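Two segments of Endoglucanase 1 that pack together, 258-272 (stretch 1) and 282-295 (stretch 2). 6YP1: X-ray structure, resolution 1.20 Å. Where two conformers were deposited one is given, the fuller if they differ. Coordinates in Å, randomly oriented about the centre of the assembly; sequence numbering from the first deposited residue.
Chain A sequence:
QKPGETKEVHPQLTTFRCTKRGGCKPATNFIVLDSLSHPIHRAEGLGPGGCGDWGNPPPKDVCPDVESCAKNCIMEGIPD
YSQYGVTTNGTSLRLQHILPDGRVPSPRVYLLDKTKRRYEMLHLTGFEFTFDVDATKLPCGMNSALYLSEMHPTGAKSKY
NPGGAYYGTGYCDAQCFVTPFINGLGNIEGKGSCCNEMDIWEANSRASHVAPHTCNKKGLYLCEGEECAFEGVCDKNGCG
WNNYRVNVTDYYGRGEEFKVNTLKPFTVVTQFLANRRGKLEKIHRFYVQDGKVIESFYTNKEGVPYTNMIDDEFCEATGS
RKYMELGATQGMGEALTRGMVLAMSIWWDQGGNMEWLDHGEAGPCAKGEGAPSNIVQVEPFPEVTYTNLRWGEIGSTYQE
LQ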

# COMPACT_ATOMS: atom_id res chain seq x y z
N PHE A 258 6.38 6.61 24.86
CA PHE A 258 6.55 5.56 23.86
C PHE A 258 7.99 5.56 23.33
O PHE A 258 8.59 6.60 23.19
CB PHE A 258 5.56 5.74 22.72
CG PHE A 258 4.15 5.68 23.19
CD1 PHE A 258 3.51 4.48 23.43
CD2 PHE A 258 3.44 6.84 23.43
CE1 PHE A 258 2.21 4.40 23.87
CE2 PHE A 258 2.12 6.77 23.87
CZ PHE A 258 1.49 5.56 24.09
N LYS A 259 8.49 4.38 22.97
CA LYS A 259 9.86 4.30 22.43
C LYS A 259 9.95 5.02 21.07
O LYS A 259 10.84 5.82 20.83
CB LYS A 259 10.26 2.83 22.47
CG LYS A 259 11.69 2.56 22.07
CD LYS A 259 12.70 2.52 23.09
CE LYS A 259 14.09 2.20 22.50
NZ LYS A 259 14.64 0.88 22.96
N VAL A 260 8.99 4.74 20.18
CA VAL A 260 8.81 5.45 18.91
C VAL A 260 7.73 6.50 19.18
O VAL A 260 6.57 6.16 19.37
CB VAL A 260 8.42 4.53 17.75
CG1 VAL A 260 8.30 5.35 16.49
CG2 VAL A 260 9.38 3.34 17.60
N ASN A 261 8.16 7.76 19.28
CA ASN A 261 7.27 8.86 19.66
C ASN A 261 6.73 9.50 18.39
O ASN A 261 7.46 10.21 17.66
CB ASN A 261 8.07 9.87 20.48
CG ASN A 261 7.28 11.11 20.81
OD1 ASN A 261 6.10 11.25 20.45
ND2 ASN A 261 7.91 12.03 21.56
N THR A 262 5.46 9.26 18.09
CA THR A 262 4.85 9.67 16.82
C THR A 262 4.52 11.15 16.79
O THR A 262 4.04 11.65 15.75
CB THR A 262 3.62 8.83 16.53
OG1 THR A 262 2.70 9.07 17.61
CG2 THR A 262 3.93 7.37 16.41
N LEU A 263 4.82 11.91 17.85
CA LEU A 263 4.78 13.38 17.76
C LEU A 263 5.95 13.94 16.99
O LEU A 263 5.97 15.14 16.72
CB LEU A 263 4.70 13.99 19.16
CG LEU A 263 3.49 13.61 19.99
CD1 LEU A 263 3.57 14.18 21.42
CD2 LEU A 263 2.19 14.04 19.32
N LYS A 264 6.95 13.11 16.69
CA LYS A 264 8.17 13.53 16.00
C LYS A 264 8.33 12.64 14.79
O LYS A 264 7.88 11.50 14.78
CB LYS A 264 9.36 13.41 16.95
CG LYS A 264 9.23 14.26 18.18
CD LYS A 264 10.38 14.17 19.13
CE LYS A 264 10.98 12.82 19.37
NZ LYS A 264 12.10 12.91 20.33
N PRO A 265 9.04 13.08 13.77
CA PRO A 265 9.34 12.21 12.65
C PRO A 265 10.27 11.06 13.03
O PRO A 265 10.99 11.09 14.02
CB PRO A 265 10.13 13.03 11.58
CG PRO A 265 10.66 14.18 12.45
CD PRO A 265 9.65 14.43 13.60
N PHE A 266 10.27 10.01 12.24
CA PHE A 266 11.10 8.82 12.48
C PHE A 266 11.29 8.07 11.18
O PHE A 266 10.64 8.33 10.17
CB PHE A 266 10.52 7.93 13.59
CG PHE A 266 9.09 7.50 13.39
CD1 PHE A 266 8.03 8.29 13.80
CD2 PHE A 266 8.78 6.29 12.79
CE1 PHE A 266 6.72 7.89 13.63
CE2 PHE A 266 7.47 5.90 12.61
CZ PHE A 266 6.44 6.71 13.04
N THR A 267 12.23 7.13 11.23
CA THR A 267 12.58 6.24 10.14
C THR A 267 12.09 4.83 10.43
O THR A 267 12.17 4.36 11.58
CB THR A 267 14.12 6.26 9.95
OG1 THR A 267 14.52 7.60 9.64
CG2 THR A 267 14.64 5.29 8.92
N VAL A 268 11.63 4.18 9.37
CA VAL A 268 10.99 2.85 9.40
C VAL A 268 11.81 1.92 8.52
O VAL A 268 11.87 2.13 7.31
CB VAL A 268 9.56 2.96 8.90
CG1 VAL A 268 8.88 1.60 8.98
CG2 VAL A 268 8.76 4.01 9.66
N VAL A 269 12.44 0.90 9.11
CA VAL A 269 13.29 -0.05 8.40
C VAL A 269 12.59 -1.41 8.36
O VAL A 269 12.13 -1.89 9.39
CB VAL A 269 14.68 -0.20 9.06
CG1 VAL A 269 15.56 -1.12 8.22
CG2 VAL A 269 15.36 1.14 9.24
N THR A 270 12.58 -2.04 7.18
CA THR A 270 11.94 -3.36 7.01
C THR A 270 12.92 -4.25 6.25
O THR A 270 13.26 -3.94 5.09
CB THR A 270 10.60 -3.27 6.34
OG1 THR A 270 9.81 -2.26 6.98
CG2 THR A 270 9.86 -4.60 6.41
N GLN A 271 13.37 -5.34 6.88
CA GLN A 271 14.31 -6.28 6.26
C GLN A 271 13.57 -7.57 5.96
O GLN A 271 12.81 -8.10 6.75
CB GLN A 271 15.47 -6.59 7.21
CG GLN A 271 16.19 -5.35 7.73
CD GLN A 271 17.35 -5.69 8.63
OE1 GLN A 271 17.28 -6.64 9.42
NE2 GLN A 271 18.40 -4.87 8.50
N PHE A 272 13.87 -8.10 4.77
CA PHE A 272 13.27 -9.33 4.26
C PHE A 272 14.35 -10.39 4.26
O PHE A 272 15.12 -10.49 3.31
CB PHE A 272 12.69 -9.05 2.87
CG PHE A 272 11.55 -8.09 2.92
CD1 PHE A 272 10.25 -8.48 3.17
CD2 PHE A 272 11.80 -6.71 2.73
CE1 PHE A 272 9.22 -7.57 3.24
CE2 PHE A 272 10.75 -5.82 2.80
CZ PHE A 272 9.47 -6.21 3.06
N LYS A 282 12.07 -14.59 7.43
CA LYS A 282 11.69 -13.66 8.50
C LYS A 282 11.51 -12.29 7.91
O LYS A 282 12.26 -11.90 7.00
CB LYS A 282 12.81 -13.60 9.59
CG LYS A 282 13.16 -14.91 10.29
CD LYS A 282 14.25 -14.89 11.22
CE LYS A 282 14.49 -16.25 11.90
NZ LYS A 282 13.27 -17.13 11.99
N ILE A 283 10.61 -11.53 8.50
CA ILE A 283 10.42 -10.10 8.19
C ILE A 283 10.70 -9.33 9.47
O ILE A 283 10.08 -9.62 10.51
CB ILE A 283 9.04 -9.79 7.62
CG1 ILE A 283 8.77 -10.63 6.36
CG2 ILE A 283 8.90 -8.31 7.31
CD1 ILE A 283 7.33 -10.61 5.89
N HIS A 284 11.66 -8.41 9.41
CA HIS A 284 12.17 -7.70 10.60
C HIS A 284 11.91 -6.21 10.45
O HIS A 284 12.39 -5.60 9.50
CB HIS A 284 13.67 -8.00 10.69
CG HIS A 284 14.37 -7.34 11.84
ND1 HIS A 284 15.70 -7.00 11.73
CD2 HIS A 284 14.00 -7.08 13.09
CE1 HIS A 284 16.10 -6.53 12.92
NE2 HIS A 284 15.07 -6.55 13.78
N ARG A 285 11.21 -5.64 11.42
CA ARG A 285 10.89 -4.22 11.46
C ARG A 285 11.58 -3.57 12.67
O ARG A 285 11.36 -4.01 13.81
CB ARG A 285 9.39 -4.00 11.62
CG ARG A 285 8.96 -2.61 12.06
CD ARG A 285 9.40 -1.45 11.16
NE ARG A 285 8.94 -1.58 9.83
CZ ARG A 285 7.67 -1.33 9.45
NH1 ARG A 285 6.79 -0.90 10.33
NH2 ARG A 285 7.32 -1.50 8.19
N PHE A 286 12.34 -2.52 12.42
CA PHE A 286 12.85 -1.68 13.50
C PHE A 286 12.81 -0.23 13.03
O PHE A 286 12.43 0.04 11.88
CB PHE A 286 14.22 -2.13 14.00
CG PHE A 286 15.30 -2.10 12.98
CD1 PHE A 286 15.53 -3.20 12.16
CD2 PHE A 286 16.14 -1.01 12.84
CE1 PHE A 286 16.54 -3.21 11.23
CE2 PHE A 286 17.15 -1.03 11.89
CZ PHE A 286 17.34 -2.15 11.09
N TYR A 287 13.15 0.68 13.93
CA TYR A 287 12.95 2.12 13.66
C TYR A 287 14.22 2.88 13.97
O TYR A 287 15.13 2.34 14.64
CB TYR A 287 11.76 2.67 14.49
CG TYR A 287 10.45 1.94 14.21
CD1 TYR A 287 10.15 0.75 14.83
CD2 TYR A 287 9.51 2.45 13.31
CE1 TYR A 287 8.99 0.06 14.55
CE2 TYR A 287 8.33 1.80 13.04
CZ TYR A 287 8.07 0.58 13.66
OH TYR A 287 6.92 -0.09 13.30
N VAL A 288 14.30 4.11 13.54
CA VAL A 288 15.39 5.02 13.95
C VAL A 288 14.74 6.33 14.30
O VAL A 288 13.88 6.84 13.54
CB VAL A 288 16.46 5.22 12.84
CG1 VAL A 288 17.68 5.94 13.40
CG2 VAL A 288 16.89 3.91 12.23
N GLN A 289 15.08 6.91 15.44
CA GLN A 289 14.53 8.22 15.81
C GLN A 289 15.58 8.94 16.63
O GLN A 289 16.30 8.34 17.43
CB GLN A 289 13.25 8.08 16.57
CG GLN A 289 12.49 9.41 16.82
CD GLN A 289 11.08 9.27 17.35
OE1 GLN A 289 10.86 8.57 18.34
NE2 GLN A 289 10.11 9.92 16.67
N ASP A 290 15.72 10.24 16.38
CA ASP A 290 16.72 11.06 17.09
C ASP A 290 18.13 10.48 16.96
O ASP A 290 18.94 10.56 17.88
CB ASP A 290 16.22 11.29 18.52
CG ASP A 290 15.01 12.22 18.61
OD1 ASP A 290 14.81 13.05 17.69
OD2 ASP A 290 14.17 11.98 19.47
N GLY A 291 18.41 9.91 15.83
CA GLY A 291 19.76 9.41 15.53
C GLY A 291 20.09 8.09 16.15
O GLY A 291 21.26 7.68 16.06
N LYS A 292 19.13 7.40 16.73
CA LYS A 292 19.37 6.13 17.44
C LYS A 292 18.47 5.03 16.90
O LYS A 292 17.25 5.25 16.70
CB LYS A 292 19.05 6.32 18.91
CG LYS A 292 19.78 7.52 19.55
N VAL A 293 19.02 3.86 16.69
CA VAL A 293 18.23 2.67 16.34
C VAL A 293 17.35 2.27 17.50
O VAL A 293 17.82 2.17 18.66
CB VAL A 293 19.16 1.53 15.93
CG1 VAL A 293 18.44 0.20 15.80
CG2 VAL A 293 19.89 1.80 14.64
N ILE A 294 16.10 1.98 17.19
CA ILE A 294 15.09 1.43 18.12
C ILE A 294 14.83 0.02 17.65
O ILE A 294 14.15 -0.20 16.64
CB ILE A 294 13.85 2.31 18.16
CG1 ILE A 294 14.20 3.72 18.66
CG2 ILE A 294 12.75 1.66 18.97
CD1 ILE A 294 13.13 4.76 18.42
N GLU A 295 15.39 -0.96 18.34
CA GLU A 295 15.25 -2.36 17.95
C GLU A 295 13.78 -2.77 18.04
O GLU A 295 13.01 -2.16 18.81
CB GLU A 295 16.15 -3.25 18.80
CG GLU A 295 17.61 -3.04 18.67
CD GLU A 295 18.29 -3.35 17.33
OE1 GLU A 295 17.68 -3.98 16.38
OE2 GLU A 295 19.48 -3.01 17.26
O HOH W 1 12.73 8.27 20.33
O HOH W 2 13.47 -1.31 21.38
O HOH W 3 16.52 -0.88 20.93
O HOH W 4 14.19 11.59 14.36

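The side chain of Gln-289 does the work of a strand partner. Its amide bonds to backbone atoms of the loop before strand 266-272 and of the short strand 260-261. Gln-289 OE1 accepts from Asn-261 N at 3.0 Å. Gln-289 NE2 donates to Asn-261 O at 2.8 Å and to Pro-265 O at 3.0 Å. One primary amide thus ties together both ends of the segment that holds the type I turn from Asn-261 to Lys-264. That turn has its own bond, from Lys-264 N to Asn-261 O at 3.1 Å, so Asn-261 O accepts twice. Gln-289 is covered by the other stretch more than any other residue here.

Beyond this clamp the contact is an antiparallel sheet. Strands 266-272 and 282-289 run at 156° to each other. Three pairs carry two backbone bonds each. Thr-267 N to Val-288 O and Val-288 N to Thr-267 O are both 2.9 Å. Val-269 N reaches Phe-286 O at 2.9 Å, and Phe-286 N reaches Val-269 O at 3.1 Å. Gln-271 N to His-284 O is 2.8 Å, and His-284 N to Gln-271 O is 2.9 Å.

Side chains of these three pairs share one face of the sheet. Val-269 packs on the Phe-286 ring, with CB 3.9 Å from the ring centroid and nearly over its centre. Next to them, His-284 ND1 donates to Gln-271 OE1 at 2.8 Å, near the plane of the imidazole. This bond shows that ND1 carries a proton.

The other face carries Val-268, Thr-270 and Phe-272 with Tyr-287, Arg-285 and Ile-283. Arg-285 grips Thr-270 OG1 with two donors, NE at 3.1 Å and NH2 at 2.9 Å. Val-268 CG1 lies over one face of the guanidinium, 3.2 Å from Arg-285 CZ. Within its own stretch, Arg-285 NH1 donates to Tyr-287 OH at 3.1 Å. The Tyr-287 ring also meets carbon: its CD2 is 3.9 Å from Phe-266 CD2, and its CG is 3.8 Å from Val-260 CG2.

Stretch 2 turns back through a type I' turn from Gln-289 to Lys-292. In this turn Asp-290 forms a salt bridge with Lys-264, whose NZ lies a very short 2.4 Å from Asp-290 OD2. The returning strand brings in Ile-294, whose CG2 is 3.4 Å from Lys-259 CG. Water 2 links the ends: it accepts from Lys-259 NZ at 2.9 Å and donates to Glu-295 O at 2.7 Å.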